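Local atomic coordinates of STM4351 (Salmonella enterica, PDB entry 2Y7I), a protein that binds arginine with high specificity in the periplasm, as a solute-binding protein of family 3 that probably serves amino acid uptake. Residues A[117-121]-A[122-126]; A[104-107]-A[108-111]; A[165-168]-A[169-173]. One frame throughout, in Å; residues are numbered along the deposited sequence.

Contact 1 of 3, residues A[117-121]-A[122-126]. With ARG (arginine), chain C; ACT (acetate ion), chain G.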
# COMPACT_ATOMS: atom_id res chain seq x y z
N LEU A 117 -20.81 -1.26 -22.91
CA LEU A 117 -19.63 -0.77 -22.21
C LEU A 117 -19.80 0.73 -21.98
O LEU A 117 -20.74 1.33 -22.50
CB LEU A 117 -18.34 -1.07 -22.99
CG LEU A 117 -18.40 -0.89 -24.52
CD1 LEU A 117 -18.31 0.57 -24.94
CD2 LEU A 117 -17.32 -1.70 -25.21
N GLU A 118 -18.90 1.33 -21.20
CA GLU A 118 -19.04 2.74 -20.86
C GLU A 118 -18.24 3.63 -21.81
O GLU A 118 -17.11 3.30 -22.17
CB GLU A 118 -18.54 2.97 -19.44
CG GLU A 118 -19.16 4.13 -18.67
CD GLU A 118 -18.89 4.00 -17.18
OE1 GLU A 118 -17.74 3.71 -16.84
OE2 GLU A 118 -19.83 4.13 -16.36
N ASN A 119 -18.84 4.76 -22.20
CA ASN A 119 -18.16 5.79 -23.01
C ASN A 119 -16.91 6.27 -22.31
O ASN A 119 -16.92 6.46 -21.10
CB ASN A 119 -19.09 6.99 -23.22
CG ASN A 119 -20.01 6.82 -24.40
OD1 ASN A 119 -19.57 6.42 -25.49
ND2 ASN A 119 -21.29 7.13 -24.21
N GLY A 120 -15.84 6.48 -23.07
CA GLY A 120 -14.60 7.07 -22.52
C GLY A 120 -13.62 6.12 -21.86
O GLY A 120 -12.54 6.54 -21.41
N THR A 121 -13.96 4.83 -21.85
CA THR A 121 -13.17 3.83 -21.12
C THR A 121 -12.12 3.11 -21.97
O THR A 121 -12.17 3.11 -23.20
CB THR A 121 -14.07 2.75 -20.43
OG1 THR A 121 -14.78 1.99 -21.41
CG2 THR A 121 -15.05 3.41 -19.49
N THR A 122 -11.18 2.48 -21.27
CA THR A 122 -10.24 1.52 -21.87
C THR A 122 -11.01 0.43 -22.61
O THR A 122 -10.61 0.02 -23.70
CB THR A 122 -9.41 0.83 -20.77
OG1 THR A 122 -10.30 0.38 -19.75
CG2 THR A 122 -8.43 1.82 -20.15
N HIS A 123 -12.10 -0.02 -22.01
CA HIS A 123 -12.89 -1.10 -22.57
C HIS A 123 -13.48 -0.73 -23.91
O HIS A 123 -13.49 -1.56 -24.83
CB HIS A 123 -13.99 -1.50 -21.59
CG HIS A 123 -13.49 -1.66 -20.19
ND1 HIS A 123 -12.49 -2.56 -19.86
CD2 HIS A 123 -13.82 -1.02 -19.05
CE1 HIS A 123 -12.24 -2.47 -18.57
NE2 HIS A 123 -13.03 -1.54 -18.05
N GLN A 124 -13.95 0.51 -24.04
CA GLN A 124 -14.50 0.98 -25.29
C GLN A 124 -13.43 0.98 -26.37
O GLN A 124 -13.66 0.50 -27.48
CB GLN A 124 -15.09 2.39 -25.12
CG GLN A 124 -15.55 3.03 -26.42
CD GLN A 124 -16.24 4.38 -26.18
OE1 GLN A 124 -15.63 5.31 -25.64
NE2 GLN A 124 -17.51 4.47 -26.58
N ARG A 125 -12.24 1.49 -26.03
CA ARG A 125 -11.15 1.59 -27.00
C ARG A 125 -10.69 0.19 -27.42
O ARG A 125 -10.52 -0.08 -28.62
CB ARG A 125 -9.99 2.43 -26.46
CG ARG A 125 -8.98 2.82 -27.53
CD ARG A 125 -7.97 3.86 -27.02
NE ARG A 125 -6.94 3.29 -26.15
CZ ARG A 125 -5.78 2.78 -26.58
NH1 ARG A 125 -5.50 2.75 -27.88
NH2 ARG A 125 -4.90 2.31 -25.70
N TYR A 126 -10.50 -0.69 -26.44
CA TYR A 126 -10.13 -2.08 -26.73
C TYR A 126 -11.09 -2.76 -27.70
O TYR A 126 -10.64 -3.32 -28.71
CB TYR A 126 -9.94 -2.94 -25.47
CG TYR A 126 -9.70 -4.39 -25.84
CD1 TYR A 126 -8.46 -4.83 -26.30
CD2 TYR A 126 -10.75 -5.31 -25.80
CE1 TYR A 126 -8.26 -6.16 -26.68
CE2 TYR A 126 -10.56 -6.63 -26.17
CZ TYR A 126 -9.31 -7.04 -26.62
OH TYR A 126 -9.14 -8.35 -26.99
N ARG C . -10.97 1.15 -15.59
CA ARG C . -11.73 1.56 -16.81
C ARG C . -11.07 2.79 -17.44
O ARG C . -11.56 3.30 -18.44
CB ARG C . -13.20 1.87 -16.48
CG ARG C . -13.39 2.90 -15.36
CD ARG C . -14.86 3.29 -15.15
NE ARG C . -15.01 4.00 -13.88
CZ ARG C . -16.16 4.50 -13.42
NH1 ARG C . -17.29 4.38 -14.11
NH2 ARG C . -16.17 5.12 -12.26
OXT ARG C . -10.05 3.29 -16.94
C ACT G . -7.81 5.30 -23.24
O ACT G . -7.41 6.39 -22.77
OXT ACT G . -6.91 4.50 -23.61
CH3 ACT G . -9.27 4.98 -23.34
O HOH W 1 -12.74 5.29 -24.93
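Q124, in the first turn of helix 122-130, reaches back with an extended side chain and clasps the turn that brings the chain out of strand 114-118. Its CG stands anti to the backbone N (chi1 173°), which lays the amide beside N119 and G120. The clasp rests on OE1, which accepts from G120 N at 2.8 Å, with the donor well above the carbonyl plane. N119 is modelled in two positions; in one of them its OD1 accepts from Q124 NE2 at 3.0 Å, the amide planes turned 53° against each other, and its ND2 is bonded to D140, a zinc ligand with D55. In the type II turn from E118 to T121, the positive phi of G120 (85°) leaves no room for a side chain beside the carbonyl oxygen of N119, so glycine fits.

T121 is the N-cap. Its OG1, tucked between backbone N and carbonyl carbon, accepts from Q124 N at 3.1 Å and donates to E118 O, so one hydroxyl ties the helix start to the end of the strand. L117 crosses Q124 at about a right angle, its CD1 lying 3.7 Å from Q124 CB.

The same turn serves the bound arginine: T122 N donates to its carboxylate oxygen O at 3.0 Å, and E118 OE1 accepts from its guanidinium NH1 at 2.8 Å. H123 lies beside the ligand, held by Y187 and D160. The contact forms the first corner of a beta-alpha-beta unit, in which strand 114-118 passes through helix 122-130 to strand 135-139, with helix 142-150 packed against L117 and H123.

Contact 2 of 3, residues A[104-107]-A[108-111]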
# COMPACT_ATOMS: atom_id res chain seq x y z
N TYR A 104 -21.64 -17.88 -24.00
CA TYR A 104 -20.46 -17.46 -24.77
C TYR A 104 -19.21 -17.87 -23.99
O TYR A 104 -19.21 -17.84 -22.75
CB TYR A 104 -20.47 -15.93 -25.06
CG TYR A 104 -21.69 -15.49 -25.88
CD1 TYR A 104 -21.71 -15.65 -27.27
CD2 TYR A 104 -22.82 -14.98 -25.24
CE1 TYR A 104 -22.85 -15.28 -28.02
CE2 TYR A 104 -23.94 -14.61 -25.97
CZ TYR A 104 -23.95 -14.77 -27.36
OH TYR A 104 -25.06 -14.42 -28.08
N HIS A 105 -18.17 -18.25 -24.72
CA HIS A 105 -16.88 -18.58 -24.11
C HIS A 105 -15.80 -17.58 -24.54
O HIS A 105 -14.91 -17.24 -23.76
CB HIS A 105 -16.43 -19.99 -24.51
CG HIS A 105 -17.21 -21.08 -23.85
ND1 HIS A 105 -16.69 -21.85 -22.83
CD2 HIS A 105 -18.46 -21.55 -24.07
CE1 HIS A 105 -17.60 -22.74 -22.45
NE2 HIS A 105 -18.68 -22.58 -23.18
N THR A 106 -15.87 -17.14 -25.80
CA THR A 106 -14.79 -16.34 -26.38
C THR A 106 -15.33 -15.12 -27.11
O THR A 106 -16.52 -15.06 -27.47
CB THR A 106 -13.96 -17.15 -27.42
OG1 THR A 106 -14.77 -17.42 -28.57
CG2 THR A 106 -13.45 -18.48 -26.86
N PHE A 107 -14.44 -14.17 -27.37
CA PHE A 107 -14.77 -13.03 -28.22
C PHE A 107 -15.26 -13.45 -29.61
O PHE A 107 -16.20 -12.84 -30.14
CB PHE A 107 -13.59 -12.06 -28.33
CG PHE A 107 -13.39 -11.21 -27.09
CD1 PHE A 107 -14.34 -10.24 -26.75
CD2 PHE A 107 -12.27 -11.36 -26.29
CE1 PHE A 107 -14.17 -9.45 -25.61
CE2 PHE A 107 -12.09 -10.58 -25.14
CZ PHE A 107 -13.05 -9.62 -24.81
N ALA A 108 -14.64 -14.48 -30.18
CA ALA A 108 -15.09 -15.03 -31.46
C ALA A 108 -16.57 -15.45 -31.39
O ALA A 108 -17.32 -15.23 -32.34
CB ALA A 108 -14.22 -16.21 -31.90
N ASP A 109 -16.97 -16.04 -30.26
CA ASP A 109 -18.37 -16.46 -30.07
C ASP A 109 -19.33 -15.27 -30.10
O ASP A 109 -20.52 -15.44 -30.40
CB ASP A 109 -18.55 -17.20 -28.73
CG ASP A 109 -17.81 -18.52 -28.67
OD1 ASP A 109 -17.55 -19.14 -29.73
OD2 ASP A 109 -17.50 -18.95 -27.54
N LEU A 110 -18.83 -14.08 -29.79
CA LEU A 110 -19.65 -12.87 -29.79
C LEU A 110 -19.75 -12.17 -31.15
O LEU A 110 -20.30 -11.07 -31.24
CB LEU A 110 -19.16 -11.91 -28.70
CG LEU A 110 -19.56 -12.34 -27.28
CD1 LEU A 110 -18.66 -11.65 -26.25
CD2 LEU A 110 -21.02 -11.99 -27.04
N LYS A 111 -19.24 -12.82 -32.20
CA LYS A 111 -19.28 -12.24 -33.55
C LYS A 111 -20.71 -11.80 -33.92
O LYS A 111 -21.65 -12.60 -33.83
CB LYS A 111 -18.73 -13.25 -34.58
CG LYS A 111 -18.45 -12.64 -35.96
CD LYS A 111 -18.16 -13.70 -37.01
CE LYS A 111 -18.14 -13.10 -38.41
NZ LYS A 111 -18.07 -14.14 -39.48
O HOH W 2 -14.79 -19.82 -29.87
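D109 OD2 is gripped by two successive backbone amides, H105 N and T106 N, each at 3.0 Å. T106 and D109 form a capping box at the start of a short 3-10 turn, residues 108-110, in the loop between strands 95-100 and 114-118. The two donors arrive differently: H105 N uses the anti lone pair of OD2, whereas T106 N comes from above the carboxylate plane, 47° out of it. In return T106 OG1 accepts from D109 N at 3.1 Å, so side chain and backbone trade bonds in both directions. The threonine hydroxyl can do this because it sits between its own backbone N and carbonyl carbon, a chi1 of 69° that points OG1 toward D109 N. An aspartate suits the other place: its short carboxylate reaches back to the two amides, and the pull of their N-H groups would probably stabilise its negative charge.

The turn itself is closed by L110 N, which donates to F107 O at 2.9 Å. F107 directs its ring away from this polar cluster into the protein, against V97, Q131 and I134, while its own N is bonded to E179. H105 fastens the loop at another point, through ND1 to D178.

On the apolar side Y104 and L110 cross at about a right angle. The tyrosine hydroxyl is held by E155, and the backbone O of D109 lies at the ring's edge. A flat aromatic surface suits a branched leucine here, for one methyl can settle squarely on it: L110 CD2 makes a CH-pi contact 3.6 Å from the centroid of the Y104 ring, only 8° off the ring normal.

Contact 3 of 3, residues A[165-168]-A[169-173]; sequences GKWL and KNNPD
N171 lays its amide flat over the indole of W167, and this stack is the tight part of the contact. The two planes are only 14° apart, with ND2 3.1 Å from W167 CE2, while N171 CB makes a CH-pi contact over the six-membered ring, 3.8 Å from its centroid. With W167 CG anti to the backbone N (chi1 -178°), the indole lies along the chain's onward path, where N171 can cover it. The same ND2 donates to W167 O at 2.8 Å, an acceptor lying nearly in the amide plane, which fixes the rotation of the group over the ring. Asparagine suits the place because its short side chain offers both a flat surface and an N-H; its OD1 is bonded to K150. W167 O also accepts from N170 N, at 3.2 Å, and the two donors come from opposite faces of the carbonyl. A type I turn from L168 to N171, closed by N171 N to L168 O at 3.0 Å, brings the asparagine round to the indole.

The solvent side is looser. K169 touches the helix through the aliphatic start of its chain, CB lying 3.3 Å from K166 O, while its ammonium runs on outward.

Beyond helix 161-168 the chain turns toward strand 174-176. W167 also packs on helix 142-150, stacking on F146 and touching L149 and K150, and meets Y174 edge-to-face; L168 lies against strands 95-100 and 174-176.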
# COMPACT_ATOMS: atom_id res chain seq x y z
N GLY A 165 -17.63 -8.71 -11.35
CA GLY A 165 -17.70 -9.68 -10.26
C GLY A 165 -18.69 -9.26 -9.19
O GLY A 165 -19.49 -10.06 -8.71
N LYS A 166 -18.64 -7.97 -8.83
CA LYS A 166 -19.55 -7.43 -7.83
C LYS A 166 -21.02 -7.55 -8.29
O LYS A 166 -21.87 -8.00 -7.53
CB LYS A 166 -19.17 -5.99 -7.49
CG LYS A 166 -20.15 -5.26 -6.58
CD LYS A 166 -19.84 -5.50 -5.11
CE LYS A 166 -20.27 -4.31 -4.26
NZ LYS A 166 -21.74 -4.32 -4.01
N TRP A 167 -21.29 -7.16 -9.53
CA TRP A 167 -22.64 -7.22 -10.09
C TRP A 167 -23.16 -8.66 -10.08
O TRP A 167 -24.34 -8.90 -9.80
CB TRP A 167 -22.65 -6.66 -11.52
CG TRP A 167 -24.02 -6.65 -12.17
CD1 TRP A 167 -25.03 -5.74 -11.96
CD2 TRP A 167 -24.53 -7.61 -13.11
NE1 TRP A 167 -26.13 -6.08 -12.70
CE2 TRP A 167 -25.85 -7.21 -13.43
CE3 TRP A 167 -24.00 -8.76 -13.71
CZ2 TRP A 167 -26.65 -7.93 -14.33
CZ3 TRP A 167 -24.80 -9.47 -14.61
CH2 TRP A 167 -26.11 -9.05 -14.91
N LEU A 168 -22.26 -9.60 -10.34
CA LEU A 168 -22.61 -11.02 -10.44
C LEU A 168 -23.14 -11.61 -9.15
O LEU A 168 -23.92 -12.57 -9.17
CB LEU A 168 -21.42 -11.85 -10.91
CG LEU A 168 -21.20 -11.87 -12.42
CD1 LEU A 168 -19.99 -12.71 -12.75
CD2 LEU A 168 -22.45 -12.41 -13.15
N LYS A 169 -22.72 -11.04 -8.02
CA LYS A 169 -23.19 -11.48 -6.72
C LYS A 169 -24.73 -11.55 -6.65
O LYS A 169 -25.28 -12.42 -5.98
CB LYS A 169 -22.59 -10.63 -5.59
CG LYS A 169 -21.13 -10.97 -5.29
CD LYS A 169 -20.46 -9.98 -4.34
CE LYS A 169 -19.23 -10.61 -3.69
NZ LYS A 169 -18.20 -9.61 -3.27
N ASN A 170 -25.40 -10.64 -7.36
CA ASN A 170 -26.87 -10.61 -7.36
C ASN A 170 -27.51 -11.07 -8.67
O ASN A 170 -28.71 -10.86 -8.89
CB ASN A 170 -27.38 -9.21 -6.99
CG ASN A 170 -26.88 -8.76 -5.65
OD1 ASN A 170 -26.01 -7.90 -5.56
ND2 ASN A 170 -27.39 -9.37 -4.60
N ASN A 171 -26.72 -11.70 -9.53
CA ASN A 171 -27.20 -12.15 -10.83
C ASN A 171 -26.62 -13.51 -11.25
O ASN A 171 -25.89 -13.59 -12.25
CB ASN A 171 -26.92 -11.08 -11.89
CG ASN A 171 -27.63 -9.77 -11.59
OD1 ASN A 171 -28.82 -9.61 -11.87
ND2 ASN A 171 -26.92 -8.84 -10.96
N PRO A 172 -26.96 -14.59 -10.51
CA PRO A 172 -26.32 -15.89 -10.76
C PRO A 172 -26.70 -16.55 -12.10
O PRO A 172 -26.11 -17.57 -12.46
CB PRO A 172 -26.77 -16.74 -9.57
CG PRO A 172 -28.10 -16.16 -9.18
CD PRO A 172 -27.96 -14.67 -9.42
N ASP A 173 -27.64 -15.97 -12.85
CA ASP A 173 -27.94 -16.47 -14.19
C ASP A 173 -26.85 -16.10 -15.20
O ASP A 173 -26.84 -16.59 -16.33
CB ASP A 173 -29.30 -15.97 -14.69
CG ASP A 173 -30.46 -16.64 -13.99
OD1 ASP A 173 -30.23 -17.57 -13.18
OD2 ASP A 173 -31.61 -16.24 -14.27

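All three contacts are local turns in segments that connect strands and helices, and all adjoin the same five-stranded mixed sheet. Contact 1 is the most buried and holds four residues of the arginine pocket; there side-chain amides and hydroxyls shape a helix start whose backbone N-H meets the ligand. Contacts 2 and 3 lie farther out. In contact 2 a threonine and an aspartate form a capping box at a 3-10 turn away from the annotated sites; in contact 3, a surface contact, an amide lies stacked on an indole where the chain leaves helix 161-168 for the next strand. Contacts 1 and 2 meet where Y126 packs on F107, whereas contact 3 touches neither.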